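Local coordinates for protein hydrogenase maturation factor (Thermoanaerobacter tengcongensis, PDB 3VTH) that probably transfers the carbamoyl group of carbamoyl phosphate, with ATP consumed, to the C-terminal cysteine of HypE during maturation of [NiFe]-hydrogenases, at residues A11-F25 and P72-E86. Sequence-based numbering, arbitrary orientation. Where two conformers were deposited one is given.
Sequences ARQINIFGIVQGVGF and PSLSVIDEIQVREVE. With PO4 (phosphate ion), chain E.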
ATOM      1  N   ALA A  11      31.444 -15.648  27.634  1.00 38.65           N
ATOM      2  CA  ALA A  11      30.621 -14.477  27.369  1.00 37.12           C
ATOM      3  C   ALA A  11      30.410 -14.280  25.875  1.00 36.33           C
ATOM      4  O   ALA A  11      31.313 -14.503  25.072  1.00 37.52           O
ATOM      5  CB  ALA A  11      31.240 -13.236  28.000  1.00 37.62           C
ATOM      6  N   ARG A  12      29.202 -13.876  25.506  1.00 34.94           N
ATOM      7  CA  ARG A  12      28.897 -13.556  24.121  1.00 35.02           C
ATOM      8  C   ARG A  12      28.200 -12.209  24.027  1.00 34.01           C
ATOM      9  O   ARG A  12      27.353 -11.894  24.845  1.00 31.98           O
ATOM     10  CB  ARG A  12      27.987 -14.623  23.500  1.00 35.09           C
ATOM     11  CG  ARG A  12      28.610 -15.991  23.360  1.00 36.18           C
ATOM     12  CD  ARG A  12      29.742 -15.990  22.366  1.00 40.08           C
ATOM     13  NE  ARG A  12      30.292 -17.335  22.204  1.00 44.59           N
ATOM     14  CZ  ARG A  12      31.236 -17.863  22.977  1.00 47.63           C
ATOM     15  NH1 ARG A  12      31.758 -17.164  23.984  1.00 46.67           N
ATOM     16  NH2 ARG A  12      31.664 -19.095  22.736  1.00 51.63           N
ATOM     17  N   GLN A  13      28.572 -11.414  23.029  1.00 34.74           N
ATOM     18  CA  GLN A  13      27.796 -10.228  22.693  1.00 34.54           C
ATOM     19  C   GLN A  13      26.972 -10.566  21.463  1.00 33.66           C
ATOM     20  O   GLN A  13      27.500 -11.125  20.501  1.00 34.41           O
ATOM     21  CB  GLN A  13      28.720  -9.048  22.423  1.00 36.00           C
ATOM     22  CG  GLN A  13      28.018  -7.815  21.885  1.00 37.94           C
ATOM     23  CD  GLN A  13      29.014  -6.853  21.274  1.00 42.37           C
ATOM     24  OE1 GLN A  13      30.117  -6.678  21.795  1.00 45.13           O
ATOM     25  NE2 GLN A  13      28.643  -6.240  20.158  1.00 42.90           N
ATOM     26  N   ILE A  14      25.679 -10.247  21.515  1.00 32.52           N
ATOM     27  CA  ILE A  14      24.735 -10.579  20.451  1.00 32.07           C
ATOM     28  C   ILE A  14      23.986  -9.316  20.000  1.00 31.45           C
ATOM     29  O   ILE A  14      23.379  -8.623  20.812  1.00 30.63           O
ATOM     30  CB  ILE A  14      23.728 -11.685  20.900  1.00 31.52           C
ATOM     31  CG1 ILE A  14      24.474 -12.949  21.367  1.00 32.54           C
ATOM     32  CG2 ILE A  14      22.745 -12.037  19.754  1.00 30.99           C
ATOM     33  CD1 ILE A  14      23.656 -13.873  22.279  1.00 34.07           C
ATOM     34  N   ASN A  15      24.050  -9.016  18.709  1.00 32.29           N
ATOM     35  CA  ASN A  15      23.308  -7.889  18.134  1.00 32.24           C
ATOM     36  C   ASN A  15      22.282  -8.427  17.163  1.00 31.39           C
ATOM     37  O   ASN A  15      22.597  -9.284  16.322  1.00 31.89           O
ATOM     38  CB  ASN A  15      24.250  -6.938  17.398  1.00 34.57           C
ATOM     39  CG  ASN A  15      25.206  -6.252  18.326  1.00 38.86           C
ATOM     40  OD1 ASN A  15      24.893  -5.201  18.888  1.00 44.63           O
ATOM     41  ND2 ASN A  15      26.367  -6.849  18.524  1.00 41.97           N
ATOM     42  N   ILE A  16      21.053  -7.943  17.294  1.00 29.55           N
ATOM     43  CA  ILE A  16      19.967  -8.401  16.448  1.00 28.91           C
ATOM     44  C   ILE A  16      19.411  -7.200  15.678  1.00 28.75           C
ATOM     45  O   ILE A  16      19.190  -6.132  16.259  1.00 27.56           O
ATOM     46  CB  ILE A  16      18.877  -9.094  17.274  1.00 28.78           C
ATOM     47  CG1 ILE A  16      19.521 -10.109  18.250  1.00 28.78           C
ATOM     48  CG2 ILE A  16      17.789  -9.725  16.341  1.00 27.94           C
ATOM     49  CD1 ILE A  16      18.567 -11.031  18.921  1.00 30.59           C
ATOM     50  N   PHE A  17      19.211  -7.386  14.373  1.00 29.39           N
ATOM     51  CA  PHE A  17      18.837  -6.308  13.469  1.00 29.85           C
ATOM     52  C   PHE A  17      17.535  -6.626  12.745  1.00 29.04           C
ATOM     53  O   PHE A  17      17.239  -7.791  12.496  1.00 29.53           O
ATOM     54  CB  PHE A  17      19.943  -6.086  12.419  1.00 32.42           C
ATOM     55  CG  PHE A  17      21.300  -5.813  13.017  1.00 35.72           C
ATOM     56  CD1 PHE A  17      22.266  -6.806  13.063  1.00 41.11           C
ATOM     57  CD2 PHE A  17      21.603  -4.565  13.546  1.00 38.79           C
ATOM     58  CE1 PHE A  17      23.538  -6.558  13.618  1.00 42.69           C
ATOM     59  CE2 PHE A  17      22.859  -4.300  14.105  1.00 41.82           C
ATOM     60  CZ  PHE A  17      23.831  -5.301  14.139  1.00 43.03           C
ATOM     61  N   GLY A  18      16.805  -5.578  12.367  1.00 28.41           N
ATOM     62  CA  GLY A  18      15.522  -5.700  11.667  1.00 27.51           C
ATOM     63  C   GLY A  18      14.439  -5.000  12.464  1.00 26.25           C
ATOM     64  O   GLY A  18      14.709  -4.037  13.184  1.00 25.44           O
ATOM     65  N   ILE A  19      13.196  -5.456  12.323  1.00 26.39           N
ATOM     66  CA  ILE A  19      12.141  -4.975  13.203  1.00 24.75           C
ATOM     67  C   ILE A  19      12.287  -5.751  14.518  1.00 24.92           C
ATOM     68  O   ILE A  19      11.816  -6.881  14.656  1.00 25.29           O
ATOM     69  CB  ILE A  19      10.735  -5.119  12.585  1.00 25.17           C
ATOM     70  CG1 ILE A  19      10.658  -4.324  11.263  1.00 25.39           C
ATOM     71  CG2 ILE A  19       9.637  -4.670  13.606  1.00 23.21           C
ATOM     72  CD1 ILE A  19       9.325  -4.468  10.491  1.00 27.34           C
ATOM     73  N   VAL A  20      13.003  -5.156  15.458  1.00 24.57           N
ATOM     74  CA  VAL A  20      13.392  -5.866  16.674  1.00 24.67           C
ATOM     75  C   VAL A  20      13.118  -5.026  17.932  1.00 24.40           C
ATOM     76  O   VAL A  20      13.545  -5.399  19.033  1.00 24.91           O
ATOM     77  CB  VAL A  20      14.867  -6.317  16.603  1.00 24.95           C
ATOM     78  CG1 VAL A  20      15.086  -7.299  15.437  1.00 25.22           C
ATOM     79  CG2 VAL A  20      15.808  -5.099  16.451  1.00 26.26           C
ATOM     80  N   GLN A  21      12.435  -3.893  17.762  1.00 23.55           N
ATOM     81  CA  GLN A  21      12.064  -3.024  18.896  1.00 23.90           C
ATOM     82  C   GLN A  21      10.555  -2.834  18.863  1.00 24.45           C
ATOM     83  O   GLN A  21       9.952  -2.877  17.782  1.00 25.11           O
ATOM     84  CB  GLN A  21      12.740  -1.654  18.812  1.00 23.74           C
ATOM     85  CG  GLN A  21      14.269  -1.710  18.780  1.00 24.19           C
ATOM     86  CD  GLN A  21      14.899  -0.341  18.764  1.00 24.58           C
ATOM     87  OE1 GLN A  21      14.213   0.678  18.623  1.00 25.02           O
ATOM     88  NE2 GLN A  21      16.227  -0.301  18.895  1.00 26.37           N
ATOM     89  N   GLY A  22       9.954  -2.652  20.039  1.00 24.62           N
ATOM     90  CA  GLY A  22       8.507  -2.580  20.168  1.00 24.65           C
ATOM     91  C   GLY A  22       7.791  -3.891  19.929  1.00 24.88           C
ATOM     92  O   GLY A  22       6.596  -3.911  19.563  1.00 25.76           O
ATOM     93  N   VAL A  23       8.502  -4.990  20.152  1.00 24.08           N
ATOM     94  CA  VAL A  23       7.963  -6.322  19.878  1.00 23.54           C
ATOM     95  C   VAL A  23       8.046  -7.178  21.141  1.00 24.12           C
ATOM     96  O   VAL A  23       7.761  -8.371  21.117  1.00 25.50           O
ATOM     97  CB  VAL A  23       8.680  -7.008  18.660  1.00 23.84           C
ATOM     98  CG1 VAL A  23       8.609  -6.113  17.415  1.00 23.13           C
ATOM     99  CG2 VAL A  23      10.170  -7.319  18.966  1.00 21.86           C
ATOM    100  N   GLY A  24       8.425  -6.563  22.255  1.00 24.13           N
ATOM    101  CA  GLY A  24       8.663  -7.321  23.491  1.00 24.09           C
ATOM    102  C   GLY A  24       9.923  -8.167  23.437  1.00 24.30           C
ATOM    103  O   GLY A  24      10.014  -9.205  24.107  1.00 24.41           O
ATOM    104  N   PHE A  25      10.915  -7.713  22.674  1.00 23.37           N
ATOM    105  CA  PHE A  25      12.187  -8.423  22.619  1.00 23.86           C
ATOM    106  C   PHE A  25      12.986  -8.347  23.929  1.00 24.32           C
ATOM    107  O   PHE A  25      13.628  -9.316  24.321  1.00 24.79           O
ATOM    108  CB  PHE A  25      13.029  -7.945  21.440  1.00 23.40           C
ATOM    109  CG  PHE A  25      13.567  -9.058  20.577  1.00 23.99           C
ATOM    110  CD1 PHE A  25      13.480  -8.974  19.187  1.00 23.78           C
ATOM    111  CD2 PHE A  25      14.168 -10.185  21.149  1.00 24.89           C
ATOM    112  CE1 PHE A  25      13.997  -9.994  18.366  1.00 26.38           C
ATOM    113  CE2 PHE A  25      14.693 -11.216  20.343  1.00 26.71           C
ATOM    114  CZ  PHE A  25      14.605 -11.121  18.953  1.00 26.72           C
ATOM    115  N   PRO A  72       9.973 -13.062  19.037  1.00 28.89           N
ATOM    116  CA  PRO A  72       8.657 -12.471  19.282  1.00 27.73           C
ATOM    117  C   PRO A  72       7.834 -12.381  17.995  1.00 27.85           C
ATOM    118  O   PRO A  72       8.400 -12.245  16.901  1.00 27.35           O
ATOM    119  CB  PRO A  72       9.002 -11.078  19.815  1.00 26.69           C
ATOM    120  CG  PRO A  72      10.410 -11.277  20.467  1.00 26.95           C
ATOM    121  CD  PRO A  72      11.075 -12.191  19.484  1.00 27.69           C
ATOM    122  N   SER A  73       6.512 -12.459  18.150  1.00 27.70           N
ATOM    123  CA  SER A  73       5.539 -12.533  17.054  1.00 28.81           C
ATOM    124  C   SER A  73       5.627 -11.381  16.045  1.00 27.63           C
ATOM    125  O   SER A  73       5.408 -11.577  14.839  1.00 27.84           O
ATOM    126  CB  SER A  73       4.127 -12.560  17.658  1.00 29.84           C
ATOM    127  OG  SER A  73       3.148 -12.620  16.643  1.00 34.64           O
ATOM    128  N   LEU A  74       5.923 -10.181  16.540  1.00 25.91           N
ATOM    129  CA  LEU A  74       5.980  -8.997  15.667  1.00 25.86           C
ATOM    130  C   LEU A  74       7.374  -8.695  15.120  1.00 25.45           C
ATOM    131  O   LEU A  74       7.533  -7.772  14.320  1.00 25.56           O
ATOM    132  CB  LEU A  74       5.443  -7.767  16.400  1.00 24.68           C
ATOM    133  CG  LEU A  74       3.982  -7.754  16.854  1.00 25.89           C
ATOM    134  CD1 LEU A  74       3.692  -6.359  17.469  1.00 24.78           C
ATOM    135  CD2 LEU A  74       3.001  -8.076  15.711  1.00 25.59           C
ATOM    136  N   SER A  75       8.380  -9.446  15.567  1.00 25.44           N
ATOM    137  CA  SER A  75       9.744  -9.229  15.098  1.00 25.65           C
ATOM    138  C   SER A  75       9.877  -9.616  13.618  1.00 26.59           C
ATOM    139  O   SER A  75       9.186 -10.510  13.128  1.00 27.63           O
ATOM    140  CB  SER A  75      10.781  -9.965  15.977  1.00 25.40           C
ATOM    141  OG  SER A  75      10.796 -11.368  15.718  1.00 27.88           O
ATOM    142  N   VAL A  76      10.714  -8.881  12.890  1.00 26.16           N
ATOM    143  CA  VAL A  76      11.122  -9.287  11.560  1.00 27.33           C
ATOM    144  C   VAL A  76      12.645  -9.172  11.596  1.00 27.70           C
ATOM    145  O   VAL A  76      13.200  -8.122  11.290  1.00 27.59           O
ATOM    146  CB  VAL A  76      10.520  -8.397  10.443  1.00 27.17           C
ATOM    147  CG1 VAL A  76      10.970  -8.885   9.050  1.00 29.73           C
ATOM    148  CG2 VAL A  76       8.965  -8.348  10.541  1.00 27.03           C
ATOM    149  N   ILE A  77      13.293 -10.258  12.003  1.00 28.14           N
ATOM    150  CA  ILE A  77      14.737 -10.309  12.163  1.00 28.56           C
ATOM    151  C   ILE A  77      15.423 -10.506  10.821  1.00 30.83           C
ATOM    152  O   ILE A  77      15.090 -11.438  10.082  1.00 31.78           O
ATOM    153  CB  ILE A  77      15.148 -11.467  13.111  1.00 28.46           C
ATOM    154  CG1 ILE A  77      14.557 -11.249  14.515  1.00 26.65           C
ATOM    155  CG2 ILE A  77      16.692 -11.644  13.138  1.00 28.89           C
ATOM    156  CD1 ILE A  77      14.737 -12.458  15.457  1.00 27.12           C
ATOM    157  N   ASP A  78      16.370  -9.629  10.487  1.00 31.80           N
ATOM    158  CA  ASP A  78      17.153  -9.759   9.256  0.50 34.27           C
ATOM    159  C   ASP A  78      18.583 -10.271   9.505  1.00 35.33           C
ATOM    160  O   ASP A  78      19.205 -10.824   8.621  1.00 36.96           O
ATOM    161  CB  ASP A  78      17.183  -8.421   8.505  0.50 34.65           C
ATOM    162  CG  ASP A  78      15.803  -7.963   8.072  0.50 33.81           C
ATOM    163  OD1 ASP A  78      15.051  -8.782   7.498  0.50 33.81           O
ATOM    164  OD2 ASP A  78      15.467  -6.782   8.313  0.50 33.38           O
ATOM    165  N   GLU A  79      19.107 -10.044  10.716  1.00 34.76           N
ATOM    166  CA  GLU A  79      20.480 -10.471  11.044  1.00 36.85           C
ATOM    167  C   GLU A  79      20.700 -10.614  12.543  1.00 35.62           C
ATOM    168  O   GLU A  79      20.204  -9.796  13.349  1.00 33.38           O
ATOM    169  CB  GLU A  79      21.526  -9.512  10.447  1.00 38.03           C
ATOM    170  CG  GLU A  79      23.000  -9.922  10.688  1.00 43.79           C
ATOM    171  CD  GLU A  79      24.010  -8.922  10.129  1.00 48.69           C
ATOM    172  OE1 GLU A  79      25.209  -9.267  10.062  1.00 51.03           O
ATOM    173  OE2 GLU A  79      23.608  -7.793   9.752  1.00 51.50           O
ATOM    174  N   ILE A  80      21.443 -11.662  12.904  1.00 36.48           N
ATOM    175  CA  ILE A  80      21.894 -11.891  14.275  1.00 35.85           C
ATOM    176  C   ILE A  80      23.423 -11.990  14.229  1.00 37.59           C
ATOM    177  O   ILE A  80      23.965 -12.801  13.480  1.00 39.46           O
ATOM    178  CB  ILE A  80      21.297 -13.212  14.869  1.00 36.21           C
ATOM    179  CG1 ILE A  80      19.771 -13.118  15.003  1.00 35.46           C
ATOM    180  CG2 ILE A  80      21.930 -13.552  16.224  1.00 35.19           C
ATOM    181  CD1 ILE A  80      19.073 -14.443  15.345  1.00 35.19           C
ATOM    182  N   GLN A  81      24.116 -11.155  14.999  1.00 36.65           N
ATOM    183  CA  GLN A  81      25.584 -11.216  15.059  1.00 38.53           C
ATOM    184  C   GLN A  81      25.971 -11.684  16.447  1.00 37.32           C
ATOM    185  O   GLN A  81      25.431 -11.200  17.439  1.00 35.66           O
ATOM    186  CB  GLN A  81      26.237  -9.856  14.766  1.00 38.95           C
ATOM    187  CG  GLN A  81      26.034  -9.325  13.353  1.00 42.80           C
ATOM    188  CD  GLN A  81      26.644  -7.942  13.139  1.00 45.90           C
ATOM    189  OE1 GLN A  81      27.068  -7.269  14.090  1.00 46.64           O
ATOM    190  NE2 GLN A  81      26.682  -7.511  11.886  1.00 46.03           N
ATOM    191  N   VAL A  82      26.897 -12.632  16.515  1.00 38.27           N
ATOM    192  CA  VAL A  82      27.328 -13.198  17.791  1.00 37.29           C
ATOM    193  C   VAL A  82      28.849 -13.101  17.860  1.00 39.47           C
ATOM    194  O   VAL A  82      29.538 -13.535  16.940  1.00 40.37           O
ATOM    195  CB  VAL A  82      26.861 -14.672  17.917  1.00 37.85           C
ATOM    196  CG1 VAL A  82      27.421 -15.355  19.185  1.00 36.77           C
ATOM    197  CG2 VAL A  82      25.329 -14.759  17.863  1.00 36.48           C
ATOM    198  N   ARG A  83      29.359 -12.529  18.949  1.00 39.56           N
ATOM    199  CA  ARG A  83      30.803 -12.353  19.149  1.00 42.77           C
ATOM    200  C   ARG A  83      31.217 -12.911  20.511  1.00 42.40           C
ATOM    201  O   ARG A  83      30.499 -12.746  21.494  1.00 40.28           O
ATOM    202  CB  ARG A  83      31.170 -10.865  19.127  1.00 43.33           C
ATOM    203  CG  ARG A  83      31.032 -10.143  17.786  1.00 48.27           C
ATOM    204  CD  ARG A  83      30.909  -8.631  18.039  1.00 53.28           C
ATOM    205  NE  ARG A  83      31.147  -7.800  16.856  1.00 58.50           N
ATOM    206  CZ  ARG A  83      30.197  -7.286  16.071  1.00 59.09           C
ATOM    207  NH1 ARG A  83      28.915  -7.524  16.311  1.00 57.29           N
ATOM    208  NH2 ARG A  83      30.538  -6.533  15.029  1.00 61.99           N
ATOM    209  N   GLU A  84      32.380 -13.555  20.549  1.00 44.41           N
ATOM    210  CA  GLU A  84      33.053 -13.949  21.793  1.00 45.73           C
ATOM    211  C   GLU A  84      33.643 -12.700  22.455  1.00 45.35           C
ATOM    212  O   GLU A  84      34.355 -11.938  21.810  1.00 46.78           O
ATOM    213  CB  GLU A  84      34.175 -14.958  21.485  1.00 48.38           C
ATOM    214  CG  GLU A  84      34.972 -15.428  22.718  1.00 53.13           C
ATOM    215  CD  GLU A  84      36.390 -15.977  22.416  1.00 60.13           C
ATOM    216  OE1 GLU A  84      36.953 -15.755  21.311  1.00 63.94           O
ATOM    217  OE2 GLU A  84      36.962 -16.631  23.317  1.00 63.11           O
ATOM    218  N   VAL A  85      33.322 -12.469  23.725  1.00 43.76           N
ATOM    219  CA  VAL A  85      33.868 -11.320  24.463  1.00 43.79           C
ATOM    220  C   VAL A  85      34.390 -11.801  25.802  1.00 44.83           C
ATOM    221  O   VAL A  85      34.133 -12.939  26.184  1.00 43.88           O
ATOM    222  CB  VAL A  85      32.823 -10.175  24.676  1.00 42.20           C
ATOM    223  CG1 VAL A  85      32.423  -9.544  23.348  1.00 40.51           C
ATOM    224  CG2 VAL A  85      31.581 -10.663  25.449  1.00 39.36           C
ATOM    225  N   GLU A  86      35.119 -10.946  26.513  1.00 46.74           N
ATOM    226  CA  GLU A  86      35.638 -11.314  27.838  1.00 48.37           C
ATOM    227  C   GLU A  86      34.516 -11.291  28.881  1.00 46.10           C
ATOM    228  O   GLU A  86      33.549 -10.547  28.743  1.00 44.11           O
ATOM    229  CB  GLU A  86      36.779 -10.389  28.266  1.00 50.74           C
ATOM    230  CG  GLU A  86      37.881 -10.187  27.215  1.00 57.63           C
ATOM    231  CD  GLU A  86      38.305 -11.477  26.499  1.00 62.36           C
ATOM    232  OE1 GLU A  86      37.970 -11.622  25.295  1.00 64.49           O
ATOM    233  OE2 GLU A  86      38.952 -12.339  27.135  1.00 63.85           O
TER
HETATM  234  P   PO4 E 803      10.798  -4.067  22.984  1.00 27.03           P
HETATM  235  O1  PO4 E 803       9.302  -4.052  23.136  1.00 24.76           O
HETATM  236  O2  PO4 E 803      11.206  -5.024  21.891  1.00 23.81           O
HETATM  237  O3  PO4 E 803      11.250  -2.689  22.589  1.00 26.36           O
HETATM  238  O4  PO4 E 803      11.444  -4.494  24.288  1.00 26.78           O
HETATM  239  O   HOH W   1      34.244 -15.572  26.696  1.00 18.13           O
HETATM  240  O   HOH W   2      27.602  -9.418  18.280  1.00 27.38           O
HETATM  241  O   HOH W   3       5.880  -9.451  19.297  1.00 18.94           O
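F17 meets Q81 edge-on: CE1 of F17 lies 3.4 Å from CD of Q81, with CG of Q81 in the ring plane. With CG of F17 anti to its carbonyl carbon (chi1 -56°), the ring runs alongside E79, its plane 48° from the carboxylate. The Q81 amide bridges two charges on its own strand, giving NE2 to OE1 of E79 (2.9 Å) and taking NH1 of R83 on OE1. Replacing Q81 by alanine removes the amide, which is likely to leave E79 and R83 without this link and the F17 edge without its neighbour. Antiparallel backbone pairing sets the register of these side chains; N of Q81 reaches O of N15 at 2.7 Å. At F17 O the register slips by one, D78 N binding at 2.9 Å and E79 N only weakly, a classic beta bulge. A CB on G18 would clash with O of V76. On the other face, I14, I16 and I80 pack together under helix 57-69, and exposed V82 touches I14. At the loop end, P72 CD sits 3.7 Å from the F25 ring centroid, 9° off its normal, a CH-pi contact; I77, from strand 76-85, brings CD1 to the ring edge. The backbone N atoms of G22, V23, G24 and F25 all donate to a phosphate, also bound by R26, the predicted catalytic arginine. These four N-H groups are consistent with the phosphate-binding loop of an acylphosphatase domain; the ion, probably from the crystallisation liquor, may mark where a substrate phosphate sits.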